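Local coordinates for 3-hexulose-6-phosphate isomerase (Methanocaldococcus jannaschii, PDB 1JEO), which catalyses the reversible isomerisation of D-arabino-hex-3-ulose 6-phosphate to fructose 6-phosphate as a sugar isomerase of the SIS family, at residues M63-K68 / L156-I161; G55-M60 / T149-L154; D84-I89 / L99-K104; I34-K39 / A126-P131; D8-N13 / K138-G143. One frame throughout, in Å; residues are numbered along the deposited sequence.

Contact 1 (M63-K68 / L156-I161); sequences MHLGFK and LVIAEI
L65 reaches across to helix 144-164 with a single methyl, CD1, which meets the CG2 methyls of I158 and I161 at 4.0 Å and 3.9 Å. These two residues stand three positions apart, about one helical turn, so their branches lie side by side on the same face of the helix, and L65 meets both at an oblique angle. In each isoleucine CG1 is anti to the carbonyl carbon (chi1 -67° in I161), which leaves CG2 anti to the backbone N. The CG2 of I161 serves a second partner. It comes to the rim of the F67 ring, close to the ring plane, and lies 3.9 Å from F67 CE1, with CZ equally near; the methyl meets an edge of the ring. The beta-branched isoleucines suit this place because each offers a methyl close to the helix backbone, while the longer leucine and phenylalanine span the gap from the other side.

Between L65 and F67 the chain leaves helix 49-64 through a Schellman motif. G66 takes a positive phi of 105° and its N bonds to M63 O at 3.0 Å. At these backbone angles any CB would collide with L65 O, which explains the glycine, and the chain turns with L65 and F67 both directed at helix 144-164. F67 also packs on I37 of helix 24-39 and L65 on I172 of helix 169-175, while K68 continues toward strand 69-71 and pairs through its backbone with I43, the first residue of strand 43-46.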
# COMPACT_ATOMS: atom_id res chain seq x y z
N MET A 63 0.12 7.47 9.75
CA MET A 63 -0.42 8.18 10.91
C MET A 63 0.75 8.80 11.68
O MET A 63 0.67 9.95 12.10
CB MET A 63 -1.22 7.20 11.77
CG MET A 63 -1.86 7.75 13.04
SD MET A 63 -0.75 7.79 14.47
CE MET A 63 -0.89 9.46 14.80
N HIS A 64 1.85 8.04 11.81
CA HIS A 64 3.06 8.48 12.51
C HIS A 64 3.67 9.75 11.90
O HIS A 64 4.25 10.57 12.61
CB HIS A 64 4.13 7.38 12.51
CG HIS A 64 3.82 6.22 13.40
ND1 HIS A 64 2.94 6.30 14.46
CD2 HIS A 64 4.29 4.95 13.41
CE1 HIS A 64 2.89 5.13 15.08
NE2 HIS A 64 3.70 4.30 14.46
N LEU A 65 3.48 9.90 10.59
CA LEU A 65 3.98 11.06 9.84
C LEU A 65 3.04 12.27 9.85
O LEU A 65 3.38 13.32 9.31
CB LEU A 65 4.32 10.66 8.40
CG LEU A 65 5.39 9.58 8.15
CD1 LEU A 65 5.67 9.52 6.67
CD2 LEU A 65 6.67 9.87 8.92
N GLY A 66 1.85 12.11 10.44
CA GLY A 66 0.91 13.22 10.54
C GLY A 66 -0.30 13.22 9.63
O GLY A 66 -1.10 14.15 9.70
N PHE A 67 -0.43 12.21 8.78
CA PHE A 67 -1.57 12.11 7.86
C PHE A 67 -2.78 11.54 8.59
O PHE A 67 -2.63 10.88 9.62
CB PHE A 67 -1.23 11.19 6.68
CG PHE A 67 -0.13 11.71 5.81
CD1 PHE A 67 1.18 11.22 5.95
CD2 PHE A 67 -0.39 12.68 4.83
CE1 PHE A 67 2.24 11.71 5.14
CE2 PHE A 67 0.65 13.18 4.00
CZ PHE A 67 1.97 12.69 4.16
N LYS A 68 -3.98 11.84 8.08
CA LYS A 68 -5.23 11.31 8.65
C LYS A 68 -5.42 9.96 7.96
O LYS A 68 -6.01 9.87 6.87
CB LYS A 68 -6.40 12.28 8.42
CG LYS A 68 -6.27 13.59 9.20
CD LYS A 68 -7.61 14.31 9.39
CE LYS A 68 -8.06 15.06 8.14
NZ LYS A 68 -9.40 15.71 8.33
N LEU A 156 9.42 1.76 1.86
CA LEU A 156 10.26 2.58 0.98
C LEU A 156 9.49 3.83 0.55
O LEU A 156 10.09 4.88 0.32
CB LEU A 156 10.74 1.80 -0.25
CG LEU A 156 11.73 0.63 -0.10
CD1 LEU A 156 12.01 0.03 -1.46
CD2 LEU A 156 13.01 1.07 0.56
N VAL A 157 8.15 3.73 0.51
CA VAL A 157 7.27 4.86 0.17
C VAL A 157 7.32 5.84 1.35
O VAL A 157 7.45 7.05 1.15
CB VAL A 157 5.80 4.38 -0.11
CG1 VAL A 157 4.84 5.56 -0.26
CG2 VAL A 157 5.77 3.54 -1.38
N ILE A 158 7.28 5.29 2.57
CA ILE A 158 7.37 6.08 3.79
C ILE A 158 8.73 6.80 3.83
O ILE A 158 8.79 7.99 4.13
CB ILE A 158 7.18 5.19 5.06
CG1 ILE A 158 5.75 4.64 5.12
CG2 ILE A 158 7.52 5.96 6.34
CD1 ILE A 158 4.64 5.70 5.24
N ALA A 159 9.78 6.08 3.44
CA ALA A 159 11.15 6.62 3.39
C ALA A 159 11.22 7.81 2.44
O ALA A 159 11.79 8.84 2.79
CB ALA A 159 12.14 5.54 2.96
N GLU A 160 10.56 7.67 1.29
CA GLU A 160 10.53 8.73 0.29
C GLU A 160 9.65 9.92 0.70
O GLU A 160 9.95 11.06 0.32
CB GLU A 160 10.09 8.20 -1.08
CG GLU A 160 11.09 7.25 -1.74
CD GLU A 160 12.45 7.88 -1.99
OE1 GLU A 160 12.51 8.94 -2.65
OE2 GLU A 160 13.47 7.31 -1.53
N ILE A 161 8.60 9.67 1.49
CA ILE A 161 7.72 10.76 1.96
C ILE A 161 8.47 11.61 2.99
O ILE A 161 8.36 12.84 2.97
CB ILE A 161 6.36 10.23 2.55
CG1 ILE A 161 5.51 9.60 1.44
CG2 ILE A 161 5.55 11.37 3.19
CD1 ILE A 161 4.26 8.85 1.93

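Contact 2 (G55-M60 / T149-L154); sequences GRCFAM and TALIFL
The torsions of F58 and L154 set a methyl squarely on a ring. CG of F58 lies anti to the backbone N (chi1 -179°), which carries the phenyl group out from helix 49-64, whereas L154 keeps CG beside its own N (chi1 -69°), and the two side chains cross at about a right angle, with CD2 over the ring. L154 CD2 stands 3.7 Å from the centroid of the F58 ring, only 3° off the normal, a textbook CH-pi contact. L154 CB is 3.8 Å from F58 CD2, and the backbone L154 O lies 3.6 Å from the same ring carbon.

Toward the more exposed side, L151 CD1 touches C57 CB at 3.8 Å, where the short cysteine meets the leucine through its CB, with SG beside it. With F58 replaced by an alanine, L154 CD2 is likely to lose its aromatic seat and a gap to open between the helices.

L151 lies about 7 Å, between side chains, from E147, the inferred proton acceptor. Beneath the helix pair F58 rests on I87 and L154 on I89, both of strand 85-89, and F58 also meets I37 of helix 24-39.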
# COMPACT_ATOMS: atom_id res chain seq x y z
N GLY A 55 -1.06 -4.11 5.27
CA GLY A 55 -1.76 -2.85 5.04
C GLY A 55 -1.84 -2.00 6.30
O GLY A 55 -1.66 -0.79 6.24
N ARG A 56 -2.05 -2.67 7.43
CA ARG A 56 -2.11 -2.02 8.74
C ARG A 56 -0.74 -1.42 9.13
O ARG A 56 -0.68 -0.35 9.74
CB ARG A 56 -2.59 -3.00 9.82
CG ARG A 56 -4.08 -3.30 9.81
CD ARG A 56 -4.44 -4.35 10.85
NE ARG A 56 -5.87 -4.68 10.91
CZ ARG A 56 -6.47 -5.60 10.15
NH1 ARG A 56 -5.78 -6.29 9.24
NH2 ARG A 56 -7.76 -5.84 10.30
N CYS A 57 0.34 -2.10 8.74
CA CYS A 57 1.70 -1.62 9.01
C CYS A 57 1.97 -0.27 8.33
O CYS A 57 2.60 0.61 8.90
CB CYS A 57 2.74 -2.63 8.53
SG CYS A 57 2.79 -4.18 9.45
N PHE A 58 1.41 -0.12 7.13
CA PHE A 58 1.53 1.10 6.33
C PHE A 58 0.60 2.18 6.88
O PHE A 58 1.00 3.35 6.99
CB PHE A 58 1.22 0.79 4.86
CG PHE A 58 1.34 1.98 3.92
CD1 PHE A 58 0.26 2.34 3.11
CD2 PHE A 58 2.54 2.71 3.82
CE1 PHE A 58 0.36 3.42 2.19
CE2 PHE A 58 2.66 3.79 2.90
CZ PHE A 58 1.56 4.14 2.08
N ALA A 59 -0.62 1.79 7.25
CA ALA A 59 -1.63 2.71 7.80
C ALA A 59 -1.15 3.37 9.08
O ALA A 59 -1.30 4.59 9.26
CB ALA A 59 -2.94 1.98 8.05
N MET A 60 -0.49 2.58 9.93
CA MET A 60 0.07 3.04 11.20
C MET A 60 1.21 4.03 10.95
O MET A 60 1.27 5.09 11.57
CB MET A 60 0.59 1.85 12.02
CG MET A 60 1.14 2.24 13.38
SD MET A 60 1.81 0.86 14.29
CE MET A 60 0.30 0.21 14.99
N THR A 149 7.34 -8.45 -0.15
CA THR A 149 7.80 -7.39 -1.06
C THR A 149 6.95 -6.13 -0.92
O THR A 149 7.49 -5.02 -0.99
CB THR A 149 7.79 -7.89 -2.52
OG1 THR A 149 8.51 -9.13 -2.59
CG2 THR A 149 8.46 -6.90 -3.46
N ALA A 150 5.65 -6.30 -0.69
CA ALA A 150 4.71 -5.19 -0.51
C ALA A 150 5.02 -4.41 0.76
O ALA A 150 4.98 -3.19 0.75
CB ALA A 150 3.26 -5.67 -0.51
N LEU A 151 5.39 -5.12 1.84
CA LEU A 151 5.75 -4.48 3.11
C LEU A 151 6.99 -3.62 2.91
O LEU A 151 7.01 -2.45 3.31
CB LEU A 151 6.01 -5.50 4.23
CG LEU A 151 6.45 -4.98 5.61
CD1 LEU A 151 5.37 -4.11 6.24
CD2 LEU A 151 6.80 -6.13 6.54
N ILE A 152 7.99 -4.19 2.23
CA ILE A 152 9.24 -3.50 1.95
C ILE A 152 9.00 -2.28 1.04
O ILE A 152 9.49 -1.20 1.34
CB ILE A 152 10.33 -4.48 1.42
CG1 ILE A 152 10.70 -5.43 2.56
CG2 ILE A 152 11.58 -3.73 0.94
CD1 ILE A 152 11.52 -6.65 2.18
N PHE A 153 8.15 -2.45 0.02
CA PHE A 153 7.79 -1.36 -0.91
C PHE A 153 7.12 -0.21 -0.15
O PHE A 153 7.48 0.95 -0.34
CB PHE A 153 6.85 -1.88 -2.03
CG PHE A 153 6.28 -0.79 -2.92
CD1 PHE A 153 7.11 -0.05 -3.79
CD2 PHE A 153 4.91 -0.46 -2.86
CE1 PHE A 153 6.59 0.99 -4.59
CE2 PHE A 153 4.36 0.59 -3.65
CZ PHE A 153 5.21 1.32 -4.51
N LEU A 154 6.15 -0.56 0.69
CA LEU A 154 5.41 0.42 1.48
C LEU A 154 6.26 1.17 2.49
O LEU A 154 6.00 2.34 2.77
CB LEU A 154 4.17 -0.21 2.12
CG LEU A 154 3.09 -0.59 1.09
CD1 LEU A 154 2.03 -1.42 1.76
CD2 LEU A 154 2.50 0.63 0.41

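Contact 3 (D84-I89 / L99-K104); sequences DLLILI and LTVAKK
D84 OD2 takes a salt bridge from K42 NZ and a hydrogen bond from the backbone N of E81, just before the strand whose L86 and L88 pack on V101 and A102. The unit is the first half of a beta-alpha-beta crossover: strand 85-89, helix 96-106 and then strand 112-115, within the parallel sheet of an SIS domain. The axes of strand 85-89 and of the helical segment 99-104 run nearly antiparallel, at 160° between their directions, and approach to 10.1 Å, a spacing that apolar side chains fill.

Alternation along the strand decides who faces whom. L86 and L88 point to helix 96-106, while L85 and I87 turn to the other side of the sheet, where they meet I37 and L33 of helix 24-39. L86 has CG anti to the backbone N (chi1 176°) and sends CD2 to V101 CG1 at 4.0 Å. L88 has its CG on the other rotamer, beside the N, and divides its two methyls: CD2 lies 4.3 Å from V101 CG1, and CD1 goes to A102. Leucines suit the strand because their forked ends can reach the helix from a flat backbone; valine and alanine suit the helix because short side chains let it settle close to the sheet. V101 also touches F46 of strand 43-46, and L88 meets I112.

Strand 85-89 leads directly into S90, the first residue of an inferred substrate-binding stretch, so the packing lies next to the probable phosphosugar site. At the point where side chains come nearest, L88 CD1 lies 3.8 Å from A102 CB.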
# COMPACT_ATOMS: atom_id res chain seq x y z
N ASP A 84 -10.98 12.10 -0.53
CA ASP A 84 -10.19 11.04 0.10
C ASP A 84 -9.51 10.08 -0.87
O ASP A 84 -9.77 10.10 -2.08
CB ASP A 84 -11.05 10.25 1.10
CG ASP A 84 -11.56 11.11 2.25
OD1 ASP A 84 -11.00 12.19 2.52
OD2 ASP A 84 -12.54 10.69 2.91
N LEU A 85 -8.64 9.24 -0.33
CA LEU A 85 -7.88 8.25 -1.10
C LEU A 85 -8.03 6.85 -0.50
O LEU A 85 -7.99 6.69 0.71
CB LEU A 85 -6.40 8.65 -1.12
CG LEU A 85 -5.35 7.69 -1.70
CD1 LEU A 85 -5.52 7.53 -3.20
CD2 LEU A 85 -3.98 8.20 -1.37
N LEU A 86 -8.22 5.86 -1.37
CA LEU A 86 -8.32 4.47 -0.96
C LEU A 86 -7.18 3.66 -1.60
O LEU A 86 -6.96 3.74 -2.81
CB LEU A 86 -9.67 3.85 -1.34
CG LEU A 86 -9.89 2.36 -1.05
CD1 LEU A 86 -9.97 2.07 0.45
CD2 LEU A 86 -11.13 1.86 -1.74
N ILE A 87 -6.45 2.93 -0.77
CA ILE A 87 -5.35 2.09 -1.23
C ILE A 87 -5.74 0.64 -0.90
O ILE A 87 -6.03 0.31 0.25
CB ILE A 87 -3.99 2.48 -0.57
CG1 ILE A 87 -3.59 3.91 -0.99
CG2 ILE A 87 -2.88 1.49 -0.96
CD1 ILE A 87 -2.44 4.53 -0.21
N LEU A 88 -5.78 -0.19 -1.94
CA LEU A 88 -6.14 -1.60 -1.81
C LEU A 88 -4.93 -2.49 -2.06
O LEU A 88 -4.16 -2.25 -2.98
CB LEU A 88 -7.27 -1.96 -2.78
CG LEU A 88 -8.61 -1.23 -2.55
CD1 LEU A 88 -9.56 -1.46 -3.68
CD2 LEU A 88 -9.24 -1.64 -1.22
N ILE A 89 -4.73 -3.45 -1.16
CA ILE A 89 -3.62 -4.40 -1.25
C ILE A 89 -4.21 -5.79 -1.37
O ILE A 89 -4.92 -6.25 -0.46
CB ILE A 89 -2.66 -4.28 -0.01
CG1 ILE A 89 -2.09 -2.86 0.07
CG2 ILE A 89 -1.48 -5.27 -0.12
CD1 ILE A 89 -1.61 -2.46 1.43
N LEU A 99 -13.28 -6.25 -3.49
CA LEU A 99 -14.10 -5.76 -4.60
C LEU A 99 -15.32 -4.97 -4.12
O LEU A 99 -15.71 -3.99 -4.74
CB LEU A 99 -14.55 -6.92 -5.50
CG LEU A 99 -13.48 -7.54 -6.40
CD1 LEU A 99 -13.99 -8.82 -7.03
CD2 LEU A 99 -13.11 -6.55 -7.47
N THR A 100 -15.88 -5.40 -2.98
CA THR A 100 -17.04 -4.76 -2.34
C THR A 100 -16.66 -3.33 -1.91
O THR A 100 -17.39 -2.37 -2.19
CB THR A 100 -17.50 -5.59 -1.09
OG1 THR A 100 -17.98 -6.86 -1.53
CG2 THR A 100 -18.60 -4.89 -0.31
N VAL A 101 -15.48 -3.20 -1.28
CA VAL A 101 -14.95 -1.92 -0.82
C VAL A 101 -14.59 -1.02 -2.01
O VAL A 101 -14.86 0.18 -1.98
CB VAL A 101 -13.73 -2.14 0.15
CG1 VAL A 101 -13.05 -0.83 0.54
CG2 VAL A 101 -14.22 -2.84 1.42
N ALA A 102 -14.07 -1.63 -3.08
CA ALA A 102 -13.70 -0.92 -4.31
C ALA A 102 -14.92 -0.33 -5.02
O ALA A 102 -14.89 0.82 -5.47
CB ALA A 102 -12.95 -1.84 -5.25
N LYS A 103 -16.01 -1.11 -5.07
CA LYS A 103 -17.28 -0.72 -5.70
C LYS A 103 -17.93 0.46 -4.98
O LYS A 103 -18.42 1.38 -5.63
CB LYS A 103 -18.27 -1.90 -5.71
CG LYS A 103 -18.00 -2.94 -6.77
CD LYS A 103 -18.89 -4.16 -6.59
CE LYS A 103 -18.55 -5.26 -7.58
NZ LYS A 103 -19.37 -6.48 -7.37
N LYS A 104 -17.90 0.43 -3.65
CA LYS A 104 -18.49 1.48 -2.83
C LYS A 104 -17.72 2.80 -2.87
O LYS A 104 -18.32 3.88 -2.86
CB LYS A 104 -18.70 1.00 -1.39
CG LYS A 104 -19.93 0.11 -1.25
CD LYS A 104 -20.21 -0.22 0.19
CE LYS A 104 -21.61 -0.77 0.38
NZ LYS A 104 -22.68 0.25 0.20

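Contact 4 (I34-K39 / A126-P131); sequences IDRIIK and ADLTIP
R36 and D127 form a salt bridge in which two guanidinium nitrogens converge on a single carboxylate oxygen. R36 NH1 donates to D127 OD2 at 2.9 Å, with an angle of 149° at the hydrogen, meeting the anti lone pair of that oxygen. R36 NH2 reaches the same D127 OD2 at 3.1 Å, but from above the carboxylate plane. The oxygen lies almost in the guanidinium plane; the planes of the two flat groups are 73° apart, and the grip is end-on, both nitrogens to one atom, unlike the two-to-two pairing of coplanar groups.

R36 gets there by an extended chain from CG to NE, and its NE is held by S32 OG one turn earlier, which helps fix the rotation of the guanidinium. Over one face of that group lies L128 CB, offset toward the rim, and R36 NE is 4.2 Å from L128 CD2. A long, flat cation suits this place because it can lie on leucine and still deliver its charge at the tip. A leucine in place of R36 would probably leave D127 OD2 without both its donors and S32 OG without its mate.

The backbone of D127 pairs with I112, and L128 and R36 both touch I113 of strand 112-115. The arrangement thus ties helix 24-39 to outer strand 128-130, the helix-on-parallel-sheet layering of the alpha/beta SIS fold.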
# COMPACT_ATOMS: atom_id res chain seq x y z
N ILE A 34 2.69 8.98 -4.02
CA ILE A 34 3.12 9.98 -3.04
C ILE A 34 2.34 11.30 -3.19
O ILE A 34 1.93 11.89 -2.19
CB ILE A 34 4.66 10.21 -3.13
CG1 ILE A 34 5.39 8.92 -2.69
CG2 ILE A 34 5.12 11.39 -2.26
CD1 ILE A 34 6.85 8.90 -3.02
N ASP A 35 2.11 11.72 -4.44
CA ASP A 35 1.38 12.95 -4.75
C ASP A 35 -0.07 12.87 -4.25
O ASP A 35 -0.57 13.82 -3.63
CB ASP A 35 1.42 13.23 -6.26
CG ASP A 35 1.03 14.66 -6.61
OD1 ASP A 35 1.53 15.60 -5.95
OD2 ASP A 35 0.23 14.83 -7.55
N ARG A 36 -0.70 11.71 -4.47
CA ARG A 36 -2.08 11.45 -4.04
C ARG A 36 -2.22 11.38 -2.52
O ARG A 36 -3.24 11.80 -1.98
CB ARG A 36 -2.60 10.16 -4.67
CG ARG A 36 -2.84 10.26 -6.16
CD ARG A 36 -3.13 8.90 -6.74
NE ARG A 36 -3.06 8.89 -8.20
CZ ARG A 36 -4.12 8.87 -9.01
NH1 ARG A 36 -5.35 8.86 -8.52
NH2 ARG A 36 -3.94 8.87 -10.32
N ILE A 37 -1.18 10.88 -1.85
CA ILE A 37 -1.14 10.77 -0.38
C ILE A 37 -1.05 12.17 0.27
O ILE A 37 -1.76 12.45 1.25
CB ILE A 37 0.05 9.83 0.09
CG1 ILE A 37 -0.34 8.36 -0.13
CG2 ILE A 37 0.43 10.07 1.57
CD1 ILE A 37 0.79 7.36 0.11
N ILE A 38 -0.24 13.05 -0.32
CA ILE A 38 -0.06 14.43 0.17
C ILE A 38 -1.28 15.32 -0.11
O ILE A 38 -1.64 16.17 0.71
CB ILE A 38 1.27 15.04 -0.41
CG1 ILE A 38 2.48 14.28 0.16
CG2 ILE A 38 1.41 16.54 -0.09
CD1 ILE A 38 3.80 14.56 -0.53
N LYS A 39 -1.95 15.08 -1.24
CA LYS A 39 -3.12 15.85 -1.64
C LYS A 39 -4.45 15.40 -1.04
O LYS A 39 -5.42 16.17 -1.04
CB LYS A 39 -3.23 15.91 -3.17
CG LYS A 39 -2.21 16.82 -3.83
CD LYS A 39 -2.35 16.80 -5.34
CE LYS A 39 -1.40 17.78 -6.00
NZ LYS A 39 -1.49 17.68 -7.49
N ALA A 126 -9.57 0.65 -10.24
CA ALA A 126 -8.43 1.48 -9.87
C ALA A 126 -8.01 2.54 -10.88
O ALA A 126 -8.01 2.30 -12.09
CB ALA A 126 -7.25 0.61 -9.50
N ASP A 127 -7.62 3.70 -10.36
CA ASP A 127 -7.14 4.83 -11.16
C ASP A 127 -5.65 4.61 -11.44
O ASP A 127 -5.14 5.03 -12.48
CB ASP A 127 -7.33 6.13 -10.38
CG ASP A 127 -7.50 7.35 -11.28
OD1 ASP A 127 -8.24 7.27 -12.28
OD2 ASP A 127 -6.91 8.41 -10.96
N LEU A 128 -4.98 3.98 -10.48
CA LEU A 128 -3.55 3.66 -10.55
C LEU A 128 -3.34 2.24 -10.05
O LEU A 128 -3.78 1.88 -8.95
CB LEU A 128 -2.74 4.65 -9.68
CG LEU A 128 -1.24 4.43 -9.45
CD1 LEU A 128 -0.43 4.67 -10.73
CD2 LEU A 128 -0.75 5.34 -8.34
N THR A 129 -2.68 1.43 -10.87
CA THR A 129 -2.37 0.06 -10.51
C THR A 129 -0.86 -0.08 -10.40
O THR A 129 -0.12 0.36 -11.28
CB THR A 129 -2.95 -0.96 -11.53
OG1 THR A 129 -4.37 -0.84 -11.57
CG2 THR A 129 -2.60 -2.40 -11.15
N ILE A 130 -0.41 -0.62 -9.27
CA ILE A 130 1.02 -0.84 -9.02
C ILE A 130 1.27 -2.36 -8.87
O ILE A 130 1.09 -2.92 -7.79
CB ILE A 130 1.53 -0.06 -7.75
CG1 ILE A 130 1.25 1.44 -7.89
CG2 ILE A 130 3.05 -0.29 -7.56
CD1 ILE A 130 1.65 2.30 -6.69
N PRO A 131 1.63 -3.05 -9.98
CA PRO A 131 1.89 -4.49 -9.93
C PRO A 131 3.27 -4.81 -9.35
O PRO A 131 4.25 -4.14 -9.67
CB PRO A 131 1.83 -4.92 -11.41
CG PRO A 131 1.15 -3.77 -12.11
CD PRO A 131 1.69 -2.59 -11.38

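Contact 5 (D8-N13 / K138-G143)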
# COMPACT_ATOMS: atom_id res chain seq x y z
N ASP A 8 17.24 -17.05 -1.66
CA ASP A 8 17.66 -16.51 -2.96
C ASP A 8 16.48 -15.91 -3.72
O ASP A 8 16.63 -14.89 -4.40
CB ASP A 8 18.34 -17.58 -3.82
CG ASP A 8 19.76 -17.90 -3.37
OD1 ASP A 8 20.27 -18.97 -3.77
OD2 ASP A 8 20.38 -17.09 -2.64
N ILE A 9 15.31 -16.54 -3.59
CA ILE A 9 14.09 -16.07 -4.24
C ILE A 9 13.64 -14.76 -3.59
O ILE A 9 13.35 -13.79 -4.30
CB ILE A 9 12.97 -17.17 -4.21
CG1 ILE A 9 13.32 -18.26 -5.23
CG2 ILE A 9 11.57 -16.58 -4.52
CD1 ILE A 9 12.58 -19.56 -5.05
N VAL A 10 13.70 -14.70 -2.26
CA VAL A 10 13.33 -13.49 -1.51
C VAL A 10 14.31 -12.35 -1.85
O VAL A 10 13.86 -11.24 -2.12
CB VAL A 10 13.28 -13.74 0.03
CG1 VAL A 10 12.96 -12.43 0.76
CG2 VAL A 10 12.21 -14.77 0.37
N SER A 11 15.61 -12.65 -1.90
CA SER A 11 16.65 -11.65 -2.22
C SER A 11 16.48 -11.05 -3.61
O SER A 11 16.63 -9.84 -3.78
CB SER A 11 18.05 -12.26 -2.11
OG SER A 11 18.38 -12.56 -0.77
N ASN A 12 16.12 -11.88 -4.59
CA ASN A 12 15.91 -11.43 -5.97
C ASN A 12 14.59 -10.68 -6.14
O ASN A 12 14.47 -9.83 -7.03
CB ASN A 12 16.02 -12.60 -6.96
CG ASN A 12 17.45 -13.08 -7.14
OD1 ASN A 12 18.37 -12.28 -7.34
ND2 ASN A 12 17.64 -14.39 -7.06
N ASN A 13 13.62 -10.97 -5.27
CA ASN A 13 12.31 -10.30 -5.28
C ASN A 13 12.44 -8.85 -4.80
O ASN A 13 11.74 -7.97 -5.30
CB ASN A 13 11.30 -11.03 -4.39
CG ASN A 13 10.68 -12.24 -5.06
OD1 ASN A 13 10.19 -13.14 -4.38
ND2 ASN A 13 10.67 -12.26 -6.38
N LYS A 138 7.45 -23.38 -4.24
CA LYS A 138 6.72 -24.48 -3.60
C LYS A 138 6.65 -24.28 -2.08
O LYS A 138 5.62 -24.53 -1.46
CB LYS A 138 7.42 -25.81 -3.92
CG LYS A 138 6.66 -27.06 -3.49
CD LYS A 138 7.49 -28.30 -3.77
CE LYS A 138 6.72 -29.56 -3.43
NZ LYS A 138 7.56 -30.77 -3.65
N TYR A 139 7.74 -23.78 -1.50
CA TYR A 139 7.83 -23.55 -0.06
C TYR A 139 7.59 -22.10 0.39
O TYR A 139 7.71 -21.77 1.58
CB TYR A 139 9.12 -24.17 0.49
CG TYR A 139 9.17 -25.67 0.28
CD1 TYR A 139 10.15 -26.25 -0.54
CD2 TYR A 139 8.18 -26.51 0.84
CE1 TYR A 139 10.15 -27.66 -0.80
CE2 TYR A 139 8.17 -27.91 0.59
CZ TYR A 139 9.15 -28.47 -0.23
OH TYR A 139 9.13 -29.82 -0.47
N LEU A 140 7.20 -21.26 -0.57
CA LEU A 140 6.84 -19.85 -0.36
C LEU A 140 5.55 -19.76 -1.22
O LEU A 140 5.54 -19.11 -2.27
CB LEU A 140 7.93 -18.90 -0.89
CG LEU A 140 9.29 -18.83 -0.17
CD1 LEU A 140 10.29 -18.05 -1.00
CD2 LEU A 140 9.15 -18.24 1.23
N PRO A 141 4.44 -20.38 -0.75
CA PRO A 141 3.14 -20.43 -1.43
C PRO A 141 2.22 -19.22 -1.33
O PRO A 141 2.46 -18.33 -0.52
CB PRO A 141 2.46 -21.64 -0.77
CG PRO A 141 3.41 -22.10 0.31
CD PRO A 141 4.25 -20.92 0.61
N MET A 142 1.11 -19.28 -2.07
CA MET A 142 0.07 -18.24 -2.13
C MET A 142 0.68 -16.86 -2.43
O MET A 142 1.49 -16.72 -3.34
CB MET A 142 -0.75 -18.18 -0.81
CG MET A 142 -1.20 -19.51 -0.20
SD MET A 142 -2.35 -20.44 -1.19
CE MET A 142 -3.86 -19.50 -0.92
N GLY A 143 0.35 -15.88 -1.58
CA GLY A 143 0.87 -14.53 -1.75
C GLY A 143 2.04 -14.21 -0.85
O GLY A 143 2.37 -13.04 -0.72
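L140 leans from a loop onto the N-terminal helix 5-15, where I9 and V10 receive it. Its CB is directed at the helix but stops short of touching I9 or V10. The torsion chi1 of -69° then places CG beside the backbone N, and the branch carries one methyl, CD1, to the helix surface. There L140 CD1 is 4.0 Å from I9 CG2. The same L140 CD1 is again 4.0 Å from V10 CG2, so one methyl is held by two neighbouring residues that approach it from different directions. I9 and L140 run past each other in opposite senses, each side chain alongside the other, whereas V10 and L140 cross at about a right angle.

The two helix residues present their CG2 methyls differently. In I9 this branch is anti to the backbone N, while in V10 it is anti to the carbonyl carbon, and each choice turns the methyl toward L140. Beta-branched residues suit such a shallow surface because they put a methyl close to the backbone, and leucine suits the loop because its fork reaches out to them. L140 also meets E6 of the same helix and T145 beyond the loop, while V10 touches E148.

After L140 and P141 the chain makes a sharp turn at M142, whose phi is positive at 52°, and arrives at G143, the N-cap position of helix 144-164. P141 O accepts a bond from T144 OG1. The contact therefore packs helix 5-15 against the loop that leads into the helix bearing E147, the inferred proton acceptor of this SIS-family isomerase.

Contacts 1 and 3 are buried and contact 2 partly so, whereas contacts 4 and 5 lie at the surface. Contacts 1, 3 and 5 join by apolar side chains, contact 2 adds a CH-pi contact, and only contact 4 has a salt bridge across its segments. Contacts 1 and 2 both join helix 49-64, or the turn that ends it, to helix 144-164, and they meet where I158 CD1 lies 3.6 Å from F58 CE2. Contacts 3 and 4 reach the same parallel sheet: strand 85-89 packs helix 96-106 with L86 and L88, while L85 touches R36 and I37. I37 also borders F67 and F58. Contact 5 stands farthest out, its centre about 19 Å from the centre of the chain.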